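Local atomic coordinates of glycine betaine/carnitine/choline ABC transporter%2C ATP-binding protein%2C putative (Staphylococcus aureus, PDB entry 5IIP), a protein that probably serves as the ATP-binding subunit of the osmolyte uptake system OpuC, which c-di-AMP inhibits, probably through the CBS domains of this subunit. Residues M41-T46 / L137-I141. Residues are numbered along the deposited sequence; the frame is centred on the assembly and turned at random.
Sequences MIKPIT and LVGLI
I42 and L140 form a single antiparallel bridge of the hydrogen-bonded kind, their CA atoms 5.2 Å apart, and bind each other through both backbone amides. I42 N reaches L140 O over 3.0 Å in a nearly straight bond, with an N-H...O angle of 168°. The return bond, from L140 N to I42 O, measures 2.8 Å and is clearly more bent at the hydrogen. The pairing stays local, since the two segments diverge, their end-to-end directions differing by 130°.

M41 packs beside the bridge, its CB 3.4 Å from L140 O and 3.7 Å from I141 CG2. With CG set between the backbone N and the carbonyl carbon (chi1 75°) and the chain extended beyond it, the thioether runs back along the strand, bringing SD over the backbone of G139, 3.8 Å from its CA. The M41 and V138 side chains cross at about a right angle, with M41 CE near V138 CG2. V138 and G139 both face V130 on the neighbouring strand 127-131, which makes them a classic beta bulge.

The two segments belong to different CBS domains of the chain, so the loop leading into strand 46-48 of the first domain lies across an outermost strand of the second domain's sheet. P44 packs on that strand beyond the bridge: its ring slides past L137 in the opposite sense, with P44 CG 3.9 Å from L137 CD1, while P44 CB faces L140 CB. Further along, T46 and L137 meet tip to tip through methyl groups, T46 CG2 to L137 CD2, at 3.6 Å. L137 and L140 also pack on F69 of strand 67-71, to which I45 is hydrogen-bonded through its backbone.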
loop_
_atom_site.group_PDB
_atom_site.type_symbol
_atom_site.label_atom_id
_atom_site.label_comp_id
_atom_site.label_asym_id
_atom_site.label_seq_id
_atom_site.Cartn_x
_atom_site.Cartn_y
_atom_site.Cartn_z
ATOM N N MET D 41 -0.469 -20.479 -3.195
ATOM C CA MET D 41 0.287 -19.440 -3.844
ATOM C C MET D 41 1.043 -19.866 -5.062
ATOM O O MET D 41 1.204 -21.032 -5.335
ATOM C CB MET D 41 1.287 -18.866 -2.872
ATOM C CG MET D 41 2.475 -19.755 -2.607
ATOM S SD MET D 41 3.329 -19.408 -1.099
ATOM C CE MET D 41 4.719 -20.490 -1.288
ATOM N N ILE D 42 1.541 -18.878 -5.766
ATOM C CA ILE D 42 2.317 -19.092 -6.937
ATOM C C ILE D 42 3.584 -18.288 -6.846
ATOM O O ILE D 42 3.700 -17.429 -6.030
ATOM C CB ILE D 42 1.557 -18.668 -8.153
ATOM C CG1 ILE D 42 1.085 -17.269 -7.975
ATOM C CG2 ILE D 42 0.388 -19.577 -8.340
ATOM C CD1 ILE D 42 0.811 -16.594 -9.267
ATOM N N LYS D 43 4.539 -18.580 -7.694
ATOM C CA LYS D 43 5.786 -17.868 -7.681
ATOM C C LYS D 43 5.713 -16.450 -8.198
ATOM O O LYS D 43 5.075 -16.169 -9.191
ATOM C CB LYS D 43 6.836 -18.629 -8.466
ATOM C CG LYS D 43 7.612 -19.583 -7.623
ATOM C CD LYS D 43 8.698 -20.207 -8.433
ATOM C CE LYS D 43 9.590 -19.171 -9.049
ATOM N NZ LYS D 43 11.009 -19.526 -8.839
ATOM N N PRO D 44 6.402 -15.538 -7.541
ATOM C CA PRO D 44 6.414 -14.150 -7.967
ATOM C C PRO D 44 7.525 -13.772 -8.896
ATOM O O PRO D 44 8.537 -14.397 -8.932
ATOM C CB PRO D 44 6.564 -13.390 -6.667
ATOM C CG PRO D 44 6.938 -14.363 -5.649
ATOM C CD PRO D 44 7.036 -15.707 -6.242
ATOM N N ILE D 45 7.301 -12.707 -9.626
ATOM C CA ILE D 45 8.255 -12.158 -10.548
ATOM C C ILE D 45 8.933 -11.034 -9.828
ATOM O O ILE D 45 8.285 -10.187 -9.267
ATOM C CB ILE D 45 7.560 -11.591 -11.771
ATOM C CG1 ILE D 45 6.738 -12.672 -12.430
ATOM C CG2 ILE D 45 8.562 -11.006 -12.734
ATOM C CD1 ILE D 45 7.555 -13.729 -13.115
ATOM N N THR D 46 10.248 -11.023 -9.842
ATOM C CA THR D 46 10.969 -10.046 -9.102
ATOM C C THR D 46 11.988 -9.329 -9.873
ATOM O O THR D 46 12.259 -9.651 -10.992
ATOM C CB THR D 46 11.683 -10.683 -7.922
ATOM O OG1 THR D 46 12.628 -11.630 -8.379
ATOM C CG2 THR D 46 10.747 -11.373 -7.081
ATOM N N LEU D 137 10.530 -12.962 0.606
ATOM C CA LEU D 137 9.485 -13.253 -0.355
ATOM C C LEU D 137 9.577 -14.629 -0.924
ATOM O O LEU D 137 10.516 -14.968 -1.596
ATOM C CB LEU D 137 9.570 -12.259 -1.504
ATOM C CG LEU D 137 8.724 -12.484 -2.719
ATOM C CD1 LEU D 137 7.272 -12.235 -2.449
ATOM C CD2 LEU D 137 9.173 -11.571 -3.800
ATOM N N VAL D 138 8.586 -15.437 -0.628
ATOM C CA VAL D 138 8.583 -16.782 -1.101
ATOM C C VAL D 138 7.430 -17.108 -2.033
ATOM O O VAL D 138 7.492 -18.056 -2.772
ATOM C CB VAL D 138 8.517 -17.691 0.089
ATOM C CG1 VAL D 138 7.282 -17.375 0.868
ATOM C CG2 VAL D 138 8.526 -19.125 -0.342
ATOM N N GLY D 139 6.381 -16.323 -1.982
ATOM C CA GLY D 139 5.234 -16.572 -2.805
ATOM C C GLY D 139 4.289 -15.428 -3.030
ATOM O O GLY D 139 4.425 -14.391 -2.464
ATOM N N LEU D 140 3.309 -15.653 -3.879
ATOM C CA LEU D 140 2.305 -14.662 -4.173
ATOM C C LEU D 140 0.889 -15.176 -4.267
ATOM O O LEU D 140 0.630 -16.190 -4.882
ATOM C CB LEU D 140 2.623 -14.000 -5.500
ATOM C CG LEU D 140 1.635 -12.951 -5.947
ATOM C CD1 LEU D 140 1.802 -11.766 -5.052
ATOM C CD2 LEU D 140 1.845 -12.557 -7.381
ATOM N N ILE D 141 -0.042 -14.453 -3.676
ATOM C CA ILE D 141 -1.424 -14.810 -3.810
ATOM C C ILE D 141 -2.161 -13.646 -4.419
ATOM O O ILE D 141 -2.092 -12.573 -3.948
ATOM C CB ILE D 141 -2.046 -15.259 -2.497
ATOM C CG1 ILE D 141 -2.237 -14.111 -1.580
ATOM C CG2 ILE D 141 -1.165 -16.281 -1.835
ATOM C CD1 ILE D 141 -2.690 -14.526 -0.204
#